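Local coordinates for protein retinol dehydratase (PDB 1FMJ) that binds retinol and adenosine 3',5'-diphosphate on a sulfotransferase fold and, with a helical lid, acts as a retinol dehydratase, at residues V45-M59 with I104-K116. Sequence-based numbering, arbitrary orientation.
With RTL (retinol), chain H.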
ATOM      1  N   VAL A  45       5.502   5.811  10.742  1.00 20.33           N
ATOM      2  CA  VAL A  45       4.151   5.315  10.961  1.00 20.58           C
ATOM      3  C   VAL A  45       3.278   6.391  11.573  1.00 21.41           C
ATOM      4  O   VAL A  45       3.729   7.181  12.411  1.00 22.38           O
ATOM      5  CB  VAL A  45       4.119   4.037  11.871  1.00 19.58           C
ATOM      6  CG1 VAL A  45       4.961   2.929  11.248  1.00 18.81           C
ATOM      7  CG2 VAL A  45       4.616   4.355  13.265  1.00 18.74           C
ATOM      8  N   TYR A  46       2.027   6.447  11.125  1.00 22.84           N
ATOM      9  CA  TYR A  46       1.086   7.417  11.660  1.00 23.15           C
ATOM     10  C   TYR A  46       0.954   7.096  13.146  1.00 23.93           C
ATOM     11  O   TYR A  46       0.798   5.934  13.519  1.00 22.17           O
ATOM     12  CB  TYR A  46      -0.264   7.292  10.946  1.00 23.84           C
ATOM     13  CG  TYR A  46      -0.310   8.017   9.614  1.00 23.35           C
ATOM     14  CD1 TYR A  46      -0.471   7.320   8.418  1.00 23.45           C
ATOM     15  CD2 TYR A  46      -0.204   9.402   9.557  1.00 23.29           C
ATOM     16  CE1 TYR A  46      -0.525   7.989   7.196  1.00 23.80           C
ATOM     17  CE2 TYR A  46      -0.260  10.082   8.346  1.00 24.66           C
ATOM     18  CZ  TYR A  46      -0.422   9.371   7.171  1.00 23.75           C
ATOM     19  OH  TYR A  46      -0.492  10.049   5.983  1.00 22.69           O
ATOM     20  N   ARG A  47       1.019   8.128  13.986  1.00 23.98           N
ATOM     21  CA  ARG A  47       0.951   7.955  15.433  1.00 25.98           C
ATOM     22  C   ARG A  47      -0.082   6.938  15.933  1.00 25.33           C
ATOM     23  O   ARG A  47       0.232   6.101  16.770  1.00 25.04           O
ATOM     24  CB  ARG A  47       0.731   9.309  16.115  1.00 27.74           C
ATOM     25  CG  ARG A  47       1.088   9.302  17.587  1.00 32.66           C
ATOM     26  CD  ARG A  47       0.845  10.660  18.239  1.00 34.95           C
ATOM     27  NE  ARG A  47       1.449  10.721  19.567  1.00 38.75           N
ATOM     28  CZ  ARG A  47       2.761  10.758  19.789  1.00 39.61           C
ATOM     29  NH1 ARG A  47       3.609  10.745  18.771  1.00 39.79           N
ATOM     30  NH2 ARG A  47       3.225  10.802  21.032  1.00 40.61           N
ATOM     31  N   PRO A  48      -1.329   7.002  15.434  1.00 24.83           N
ATOM     32  CA  PRO A  48      -2.363   6.056  15.865  1.00 24.44           C
ATOM     33  C   PRO A  48      -1.958   4.588  15.716  1.00 23.66           C
ATOM     34  O   PRO A  48      -2.638   3.689  16.220  1.00 24.12           O
ATOM     35  CB  PRO A  48      -3.544   6.413  14.967  1.00 23.76           C
ATOM     36  CG  PRO A  48      -3.397   7.871  14.813  1.00 24.43           C
ATOM     37  CD  PRO A  48      -1.911   8.026  14.548  1.00 24.44           C
ATOM     38  N   TYR A  49      -0.857   4.337  15.019  1.00 23.48           N
ATOM     39  CA  TYR A  49      -0.411   2.965  14.827  1.00 23.05           C
ATOM     40  C   TYR A  49       0.025   2.327  16.138  1.00 23.55           C
ATOM     41  O   TYR A  49      -0.252   1.152  16.393  1.00 23.44           O
ATOM     42  CB  TYR A  49       0.754   2.902  13.839  1.00 22.26           C
ATOM     43  CG  TYR A  49       1.167   1.486  13.546  1.00 19.65           C
ATOM     44  CD1 TYR A  49       0.387   0.671  12.726  1.00 20.14           C
ATOM     45  CD2 TYR A  49       2.290   0.923  14.152  1.00 21.03           C
ATOM     46  CE1 TYR A  49       0.706  -0.667  12.520  1.00 18.05           C
ATOM     47  CE2 TYR A  49       2.623  -0.429  13.949  1.00 18.60           C
ATOM     48  CZ  TYR A  49       1.823  -1.214  13.137  1.00 18.58           C
ATOM     49  OH  TYR A  49       2.112  -2.555  12.966  1.00 16.40           O
ATOM     50  N   LEU A  50       0.695   3.115  16.973  1.00 24.90           N
ATOM     51  CA  LEU A  50       1.221   2.640  18.245  1.00 25.20           C
ATOM     52  C   LEU A  50       0.231   1.955  19.185  1.00 26.64           C
ATOM     53  O   LEU A  50       0.637   1.165  20.034  1.00 27.83           O
ATOM     54  CB  LEU A  50       1.913   3.795  18.978  1.00 25.38           C
ATOM     55  CG  LEU A  50       3.118   4.445  18.285  1.00 25.42           C
ATOM     56  CD1 LEU A  50       3.539   5.695  19.045  1.00 26.25           C
ATOM     57  CD2 LEU A  50       4.272   3.463  18.205  1.00 23.30           C
ATOM     58  N   LYS A  51      -1.059   2.248  19.061  1.00 27.09           N
ATOM     59  CA  LYS A  51      -2.038   1.610  19.937  1.00 27.55           C
ATOM     60  C   LYS A  51      -2.299   0.147  19.544  1.00 26.88           C
ATOM     61  O   LYS A  51      -2.855  -0.623  20.325  1.00 26.60           O
ATOM     62  CB  LYS A  51      -3.354   2.403  19.930  1.00 28.31           C
ATOM     63  CG  LYS A  51      -4.020   2.495  18.565  1.00 31.01           C
ATOM     64  CD  LYS A  51      -5.208   3.455  18.544  1.00 32.37           C
ATOM     65  CE  LYS A  51      -5.850   3.475  17.154  1.00 33.23           C
ATOM     66  NZ  LYS A  51      -6.956   4.463  17.023  1.00 34.06           N
ATOM     67  N   ASP A  52      -1.872  -0.245  18.346  1.00 27.60           N
ATOM     68  CA  ASP A  52      -2.107  -1.612  17.876  1.00 26.37           C
ATOM     69  C   ASP A  52      -0.838  -2.322  17.389  1.00 26.43           C
ATOM     70  O   ASP A  52      -0.903  -3.453  16.902  1.00 27.44           O
ATOM     71  CB  ASP A  52      -3.161  -1.565  16.761  1.00 26.11           C
ATOM     72  CG  ASP A  52      -3.760  -2.929  16.443  1.00 26.47           C
ATOM     73  OD1 ASP A  52      -4.074  -3.682  17.381  1.00 27.06           O
ATOM     74  OD2 ASP A  52      -3.947  -3.239  15.249  1.00 27.44           O
ATOM     75  N   ALA A  53       0.315  -1.675  17.534  1.00 25.91           N
ATOM     76  CA  ALA A  53       1.581  -2.258  17.070  1.00 25.71           C
ATOM     77  C   ALA A  53       1.932  -3.613  17.691  1.00 25.19           C
ATOM     78  O   ALA A  53       2.300  -4.550  16.984  1.00 24.74           O
ATOM     79  CB  ALA A  53       2.724  -1.270  17.294  1.00 24.58           C
ATOM     80  N   ALA A  54       1.820  -3.716  19.011  1.00 26.03           N
ATOM     81  CA  ALA A  54       2.126  -4.968  19.705  1.00 26.00           C
ATOM     82  C   ALA A  54       1.154  -6.081  19.299  1.00 26.72           C
ATOM     83  O   ALA A  54       1.563  -7.222  19.061  1.00 25.36           O
ATOM     84  CB  ALA A  54       2.072  -4.750  21.198  1.00 27.24           C
ATOM     85  N   ASN A  55      -0.131  -5.743  19.222  1.00 27.04           N
ATOM     86  CA  ASN A  55      -1.153  -6.708  18.832  1.00 27.67           C
ATOM     87  C   ASN A  55      -0.878  -7.255  17.438  1.00 27.10           C
ATOM     88  O   ASN A  55      -1.029  -8.452  17.188  1.00 27.16           O
ATOM     89  CB  ASN A  55      -2.535  -6.057  18.844  1.00 29.58           C
ATOM     90  CG  ASN A  55      -3.100  -5.917  20.239  1.00 29.99           C
ATOM     91  OD1 ASN A  55      -4.172  -5.355  20.422  1.00 32.32           O
ATOM     92  ND2 ASN A  55      -2.382  -6.428  21.227  1.00 30.77           N
ATOM     93  N   ILE A  56      -0.473  -6.374  16.529  1.00 25.91           N
ATOM     94  CA  ILE A  56      -0.182  -6.792  15.165  1.00 25.16           C
ATOM     95  C   ILE A  56       1.087  -7.639  15.127  1.00 24.13           C
ATOM     96  O   ILE A  56       1.230  -8.523  14.293  1.00 24.31           O
ATOM     97  CB  ILE A  56      -0.045  -5.568  14.235  1.00 24.06           C
ATOM     98  CG1 ILE A  56      -1.430  -4.954  14.000  1.00 23.87           C
ATOM     99  CG2 ILE A  56       0.580  -5.975  12.912  1.00 25.33           C
ATOM    100  CD1 ILE A  56      -1.403  -3.561  13.386  1.00 22.79           C
ATOM    101  N   TYR A  57       2.000  -7.373  16.051  1.00 25.03           N
ATOM    102  CA  TYR A  57       3.249  -8.116  16.126  1.00 25.93           C
ATOM    103  C   TYR A  57       2.938  -9.527  16.624  1.00 25.96           C
ATOM    104  O   TYR A  57       3.645 -10.484  16.314  1.00 24.34           O
ATOM    105  CB  TYR A  57       4.200  -7.419  17.100  1.00 27.51           C
ATOM    106  CG  TYR A  57       5.634  -7.883  17.017  1.00 29.65           C
ATOM    107  CD1 TYR A  57       6.396  -7.658  15.869  1.00 29.62           C
ATOM    108  CD2 TYR A  57       6.234  -8.550  18.088  1.00 30.10           C
ATOM    109  CE1 TYR A  57       7.720  -8.088  15.787  1.00 31.40           C
ATOM    110  CE2 TYR A  57       7.555  -8.984  18.016  1.00 31.65           C
ATOM    111  CZ  TYR A  57       8.292  -8.748  16.865  1.00 31.96           C
ATOM    112  OH  TYR A  57       9.596  -9.178  16.793  1.00 32.47           O
ATOM    113  N   ASN A  58       1.860  -9.646  17.386  1.00 26.38           N
ATOM    114  CA  ASN A  58       1.465 -10.931  17.943  1.00 27.34           C
ATOM    115  C   ASN A  58       0.173 -11.488  17.355  1.00 26.36           C
ATOM    116  O   ASN A  58      -0.375 -12.445  17.885  1.00 26.11           O
ATOM    117  CB  ASN A  58       1.308 -10.795  19.460  1.00 28.82           C
ATOM    118  CG  ASN A  58       2.632 -10.573  20.161  1.00 30.78           C
ATOM    119  OD1 ASN A  58       3.406 -11.515  20.358  1.00 31.36           O
ATOM    120  ND2 ASN A  58       2.913  -9.320  20.522  1.00 31.36           N
ATOM    121  N   MET A  59      -0.315 -10.902  16.265  1.00 25.81           N
ATOM    122  CA  MET A  59      -1.564 -11.375  15.679  1.00 24.23           C
ATOM    123  C   MET A  59      -1.605 -12.870  15.364  1.00 22.66           C
ATOM    124  O   MET A  59      -0.721 -13.418  14.705  1.00 22.06           O
ATOM    125  CB  MET A  59      -1.924 -10.565  14.424  1.00 24.38           C
ATOM    126  CG  MET A  59      -0.884 -10.567  13.310  1.00 26.32           C
ATOM    127  SD  MET A  59      -1.431  -9.614  11.839  1.00 27.06           S
ATOM    128  CE  MET A  59      -0.214 -10.130  10.623  1.00 25.10           C
ATOM    129  N   ILE A 104      -9.032  -7.290   4.243  1.00 17.99           N
ATOM    130  CA  ILE A 104      -8.963  -6.474   5.440  1.00 18.19           C
ATOM    131  C   ILE A 104      -7.668  -5.710   5.253  1.00 18.15           C
ATOM    132  O   ILE A 104      -6.624  -6.296   4.958  1.00 17.54           O
ATOM    133  CB  ILE A 104      -8.856  -7.302   6.727  1.00 21.18           C
ATOM    134  CG1 ILE A 104     -10.188  -7.999   7.007  1.00 21.17           C
ATOM    135  CG2 ILE A 104      -8.456  -6.385   7.904  1.00 19.98           C
ATOM    136  CD1 ILE A 104     -10.168  -8.877   8.230  1.00 21.86           C
ATOM    137  N   TYR A 105      -7.752  -4.398   5.385  1.00 17.12           N
ATOM    138  CA  TYR A 105      -6.600  -3.538   5.238  1.00 17.91           C
ATOM    139  C   TYR A 105      -6.018  -3.459   6.641  1.00 16.65           C
ATOM    140  O   TYR A 105      -6.484  -2.688   7.466  1.00 16.57           O
ATOM    141  CB  TYR A 105      -7.064  -2.167   4.743  1.00 18.30           C
ATOM    142  CG  TYR A 105      -5.964  -1.212   4.359  1.00 18.34           C
ATOM    143  CD1 TYR A 105      -6.273   0.029   3.814  1.00 18.88           C
ATOM    144  CD2 TYR A 105      -4.623  -1.529   4.561  1.00 17.99           C
ATOM    145  CE1 TYR A 105      -5.282   0.941   3.478  1.00 18.49           C
ATOM    146  CE2 TYR A 105      -3.619  -0.628   4.233  1.00 18.55           C
ATOM    147  CZ  TYR A 105      -3.960   0.610   3.691  1.00 18.35           C
ATOM    148  OH  TYR A 105      -2.984   1.522   3.368  1.00 16.83           O
ATOM    149  N   LEU A 106      -5.006  -4.285   6.899  1.00 16.63           N
ATOM    150  CA  LEU A 106      -4.364  -4.360   8.206  1.00 16.03           C
ATOM    151  C   LEU A 106      -3.922  -3.024   8.804  1.00 17.11           C
ATOM    152  O   LEU A 106      -4.249  -2.714   9.958  1.00 17.87           O
ATOM    153  CB  LEU A 106      -3.172  -5.321   8.128  1.00 17.26           C
ATOM    154  CG  LEU A 106      -2.489  -5.681   9.456  1.00 16.39           C
ATOM    155  CD1 LEU A 106      -3.528  -6.177  10.451  1.00 15.73           C
ATOM    156  CD2 LEU A 106      -1.426  -6.745   9.211  1.00 15.26           C
ATOM    157  N   ASP A 107      -3.187  -2.228   8.031  1.00 15.71           N
ATOM    158  CA  ASP A 107      -2.710  -0.946   8.528  1.00 15.75           C
ATOM    159  C   ASP A 107      -3.520   0.282   8.094  1.00 15.59           C
ATOM    160  O   ASP A 107      -3.086   1.412   8.288  1.00 16.04           O
ATOM    161  CB  ASP A 107      -1.219  -0.765   8.178  1.00 13.91           C
ATOM    162  CG  ASP A 107      -0.900  -1.062   6.716  1.00 15.09           C
ATOM    163  OD1 ASP A 107      -1.306  -2.125   6.202  1.00 13.94           O
ATOM    164  OD2 ASP A 107      -0.211  -0.234   6.084  1.00 14.94           O
ATOM    165  N   GLY A 108      -4.699   0.063   7.520  1.00 15.99           N
ATOM    166  CA  GLY A 108      -5.516   1.187   7.091  1.00 16.78           C
ATOM    167  C   GLY A 108      -5.942   2.137   8.207  1.00 17.22           C
ATOM    168  O   GLY A 108      -5.959   3.360   8.042  1.00 17.39           O
ATOM    169  N   PHE A 109      -6.282   1.580   9.359  1.00 16.98           N
ATOM    170  CA  PHE A 109      -6.738   2.391  10.479  1.00 18.02           C
ATOM    171  C   PHE A 109      -5.789   3.496  10.912  1.00 17.87           C
ATOM    172  O   PHE A 109      -6.231   4.588  11.247  1.00 18.81           O
ATOM    173  CB  PHE A 109      -6.993   1.501  11.683  1.00 16.74           C
ATOM    174  CG  PHE A 109      -5.738   1.041  12.354  1.00 17.03           C
ATOM    175  CD1 PHE A 109      -5.255   1.700  13.479  1.00 15.92           C
ATOM    176  CD2 PHE A 109      -5.011  -0.019  11.833  1.00 16.85           C
ATOM    177  CE1 PHE A 109      -4.065   1.307  14.073  1.00 16.97           C
ATOM    178  CE2 PHE A 109      -3.815  -0.418  12.423  1.00 18.29           C
ATOM    179  CZ  PHE A 109      -3.344   0.250  13.547  1.00 18.34           C
ATOM    180  N   MET A 110      -4.487   3.219  10.899  1.00 18.57           N
ATOM    181  CA  MET A 110      -3.498   4.188  11.391  1.00 19.05           C
ATOM    182  C   MET A 110      -3.551   5.621  10.866  1.00 19.09           C
ATOM    183  O   MET A 110      -3.089   6.546  11.542  1.00 18.45           O
ATOM    184  CB  MET A 110      -2.074   3.642  11.211  1.00 19.97           C
ATOM    185  CG  MET A 110      -1.431   3.912   9.852  1.00 20.19           C
ATOM    186  SD  MET A 110       0.356   3.597   9.895  1.00 19.63           S
ATOM    187  CE  MET A 110       0.738   3.432   8.126  1.00 21.17           C
ATOM    188  N   ILE A 111      -4.115   5.830   9.683  1.00 18.31           N
ATOM    189  CA  ILE A 111      -4.154   7.184   9.141  1.00 18.11           C
ATOM    190  C   ILE A 111      -5.178   8.047   9.862  1.00 18.48           C
ATOM    191  O   ILE A 111      -5.205   9.265   9.697  1.00 18.45           O
ATOM    192  CB  ILE A 111      -4.465   7.171   7.623  1.00 17.34           C
ATOM    193  CG1 ILE A 111      -4.186   8.545   7.019  1.00 16.90           C
ATOM    194  CG2 ILE A 111      -5.903   6.761   7.386  1.00 16.22           C
ATOM    195  CD1 ILE A 111      -4.168   8.546   5.500  1.00 18.50           C
ATOM    196  N   TYR A 112      -6.004   7.416  10.685  1.00 19.48           N
ATOM    197  CA  TYR A 112      -7.046   8.143  11.411  1.00 21.05           C
ATOM    198  C   TYR A 112      -6.816   8.229  12.912  1.00 20.93           C
ATOM    199  O   TYR A 112      -6.550   7.228  13.559  1.00 22.28           O
ATOM    200  CB  TYR A 112      -8.405   7.489  11.156  1.00 20.15           C
ATOM    201  CG  TYR A 112      -9.560   8.178  11.858  1.00 21.07           C
ATOM    202  CD1 TYR A 112      -9.882   9.506  11.567  1.00 20.04           C
ATOM    203  CD2 TYR A 112     -10.350   7.493  12.787  1.00 19.70           C
ATOM    204  CE1 TYR A 112     -10.963  10.137  12.178  1.00 21.03           C
ATOM    205  CE2 TYR A 112     -11.435   8.117  13.410  1.00 21.69           C
ATOM    206  CZ  TYR A 112     -11.733   9.440  13.098  1.00 21.81           C
ATOM    207  OH  TYR A 112     -12.784  10.080  13.705  1.00 22.12           O
ATOM    208  N   ASP A 113      -6.954   9.433  13.456  1.00 22.68           N
ATOM    209  CA  ASP A 113      -6.780   9.684  14.887  1.00 23.64           C
ATOM    210  C   ASP A 113      -8.115  10.190  15.458  1.00 24.17           C
ATOM    211  O   ASP A 113      -8.440  11.365  15.322  1.00 24.70           O
ATOM    212  CB  ASP A 113      -5.690  10.741  15.073  1.00 23.95           C
ATOM    213  CG  ASP A 113      -5.310  10.954  16.523  1.00 24.98           C
ATOM    214  OD1 ASP A 113      -4.283  11.625  16.754  1.00 25.23           O
ATOM    215  OD2 ASP A 113      -6.024  10.469  17.426  1.00 24.98           O
ATOM    216  N   PRO A 114      -8.896   9.308  16.111  1.00 24.32           N
ATOM    217  CA  PRO A 114     -10.197   9.680  16.693  1.00 25.40           C
ATOM    218  C   PRO A 114     -10.180  10.966  17.514  1.00 26.19           C
ATOM    219  O   PRO A 114     -11.136  11.752  17.491  1.00 26.73           O
ATOM    220  CB  PRO A 114     -10.557   8.460  17.539  1.00 25.23           C
ATOM    221  CG  PRO A 114      -9.928   7.334  16.787  1.00 24.44           C
ATOM    222  CD  PRO A 114      -8.570   7.906  16.424  1.00 24.43           C
ATOM    223  N   GLU A 115      -9.085  11.174  18.234  1.00 26.96           N
ATOM    224  CA  GLU A 115      -8.918  12.353  19.075  1.00 27.97           C
ATOM    225  C   GLU A 115      -8.993  13.640  18.254  1.00 28.20           C
ATOM    226  O   GLU A 115      -9.244  14.718  18.796  1.00 28.73           O
ATOM    227  CB  GLU A 115      -7.567  12.265  19.804  1.00 29.37           C
ATOM    228  CG  GLU A 115      -7.373  13.283  20.927  1.00 31.67           C
ATOM    229  CD  GLU A 115      -6.123  13.014  21.771  1.00 32.40           C
ATOM    230  OE1 GLU A 115      -5.863  13.794  22.710  1.00 32.97           O
ATOM    231  OE2 GLU A 115      -5.403  12.029  21.499  1.00 32.54           O
ATOM    232  N   LYS A 116      -8.795  13.533  16.943  1.00 26.94           N
ATOM    233  CA  LYS A 116      -8.825  14.715  16.086  1.00 26.56           C
ATOM    234  C   LYS A 116      -9.944  14.682  15.050  1.00 25.91           C
ATOM    235  O   LYS A 116      -9.869  15.344  14.013  1.00 25.41           O
ATOM    236  CB  LYS A 116      -7.477  14.861  15.384  1.00 27.22           C
ATOM    237  CG  LYS A 116      -6.306  14.855  16.334  1.00 27.78           C
ATOM    238  CD  LYS A 116      -4.987  15.025  15.603  1.00 30.21           C
ATOM    239  CE  LYS A 116      -3.826  14.955  16.586  1.00 30.24           C
ATOM    240  NZ  LYS A 116      -2.519  15.242  15.939  1.00 32.48           N
TER
HETATM  241  C1  RTL H 401      -9.164  10.582   5.102  1.00 47.83           C
HETATM  242  C2  RTL H 401      -9.054  11.574   6.304  1.00 47.44           C
HETATM  243  C3  RTL H 401      -9.588  10.993   7.608  1.00 47.74           C
HETATM  244  C4  RTL H 401     -10.257   9.673   7.984  1.00 47.50           C
HETATM  245  C5  RTL H 401     -10.291   8.849   6.694  1.00 47.50           C
HETATM  246  C6  RTL H 401      -9.827   9.187   5.413  1.00 47.80           C
HETATM  247  C7  RTL H 401      -9.920   8.264   4.250  1.00 48.42           C
HETATM  248  C8  RTL H 401      -9.027   7.264   3.991  1.00 49.41           C
HETATM  249  C9  RTL H 401      -9.109   6.349   2.845  1.00 49.90           C
HETATM  250  C10 RTL H 401      -8.123   5.387   2.723  1.00 49.81           C
HETATM  251  C11 RTL H 401      -7.931   4.339   1.697  1.00 48.76           C
HETATM  252  C12 RTL H 401      -6.635   4.312   1.238  1.00 47.39           C
HETATM  253  C13 RTL H 401      -5.879   3.515   0.250  1.00 46.03           C
HETATM  254  C14 RTL H 401      -4.583   3.523  -0.183  1.00 44.29           C
HETATM  255  C15 RTL H 401      -3.613   2.620   0.457  1.00 42.65           C
HETATM  256  O1  RTL H 401      -3.573   1.396  -0.146  1.00 40.72           O
HETATM  257  C16 RTL H 401      -7.679  10.496   4.695  1.00 47.39           C
HETATM  258  C17 RTL H 401      -9.905  11.418   4.047  1.00 47.78           C
HETATM  259  C18 RTL H 401     -10.976   7.502   6.972  1.00 47.47           C
HETATM  260  C19 RTL H 401     -10.263   6.488   1.834  1.00 50.05           C
HETATM  261  C20 RTL H 401      -6.872   2.504  -0.348  1.00 45.97           C
HETATM  262  O   HOH W   1      -7.902   4.672  14.072  1.00 21.83           O
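Tyr49 and Met110 are the nearest CA pair of 45-59 and 104-116, 4.8 Å apart, where the 3-10 turn 47-49 meets the 3-10 segment that ends at Ile111. Toward helix 53-57 the two segments draw apart, and CA of Ile56 stands 8.5 Å from CA of Leu106. Segment 45-59 buries 100 Å² of Met110, more than of any other residue here. The first torsion (chi1 87°) places CG between the backbone N and the carbonyl carbon, and the extended chain beyond carries the sulfur to the edge of the Tyr46 ring and obliquely to that of Tyr49, a Met-aromatic contact with each. SD also accepts a weak hydrogen bond from Tyr46 N at 3.5 Å. Ile111 runs alongside Tyr46 and lays CG1 over one ring face, 4.1 Å from the centroid and 26° off its normal, a CH-pi contact; Tyr35 stacks on the same ring. Replacing Tyr46 by an alanine removes the ring, which would probably leave Ile111 CG1 without its aromatic face and Met110 SD with one aromatic neighbour fewer. Round the rim of the Phe109 ring, Pro48 O (3.5 Å from CE1), Lys51 CE and Ile56 CD1 lie at the edge, near the plane, while CZ meets Asp52 CB at 3.7 Å. The Asp52 carboxylate is turned 77° from that ring, and its OD1 is hydrogen-bonded to Ser147 OG. At the outer end water 1 bridges Lys51 NZ, 3.1 Å away, to Tyr112 O. Cohesion between the segments is thus mainly apolar and sulfur-aromatic, joining the end of strand 43-46 and the turn after it to the loop whose Tyr105 and Tyr112 line the retinol pocket.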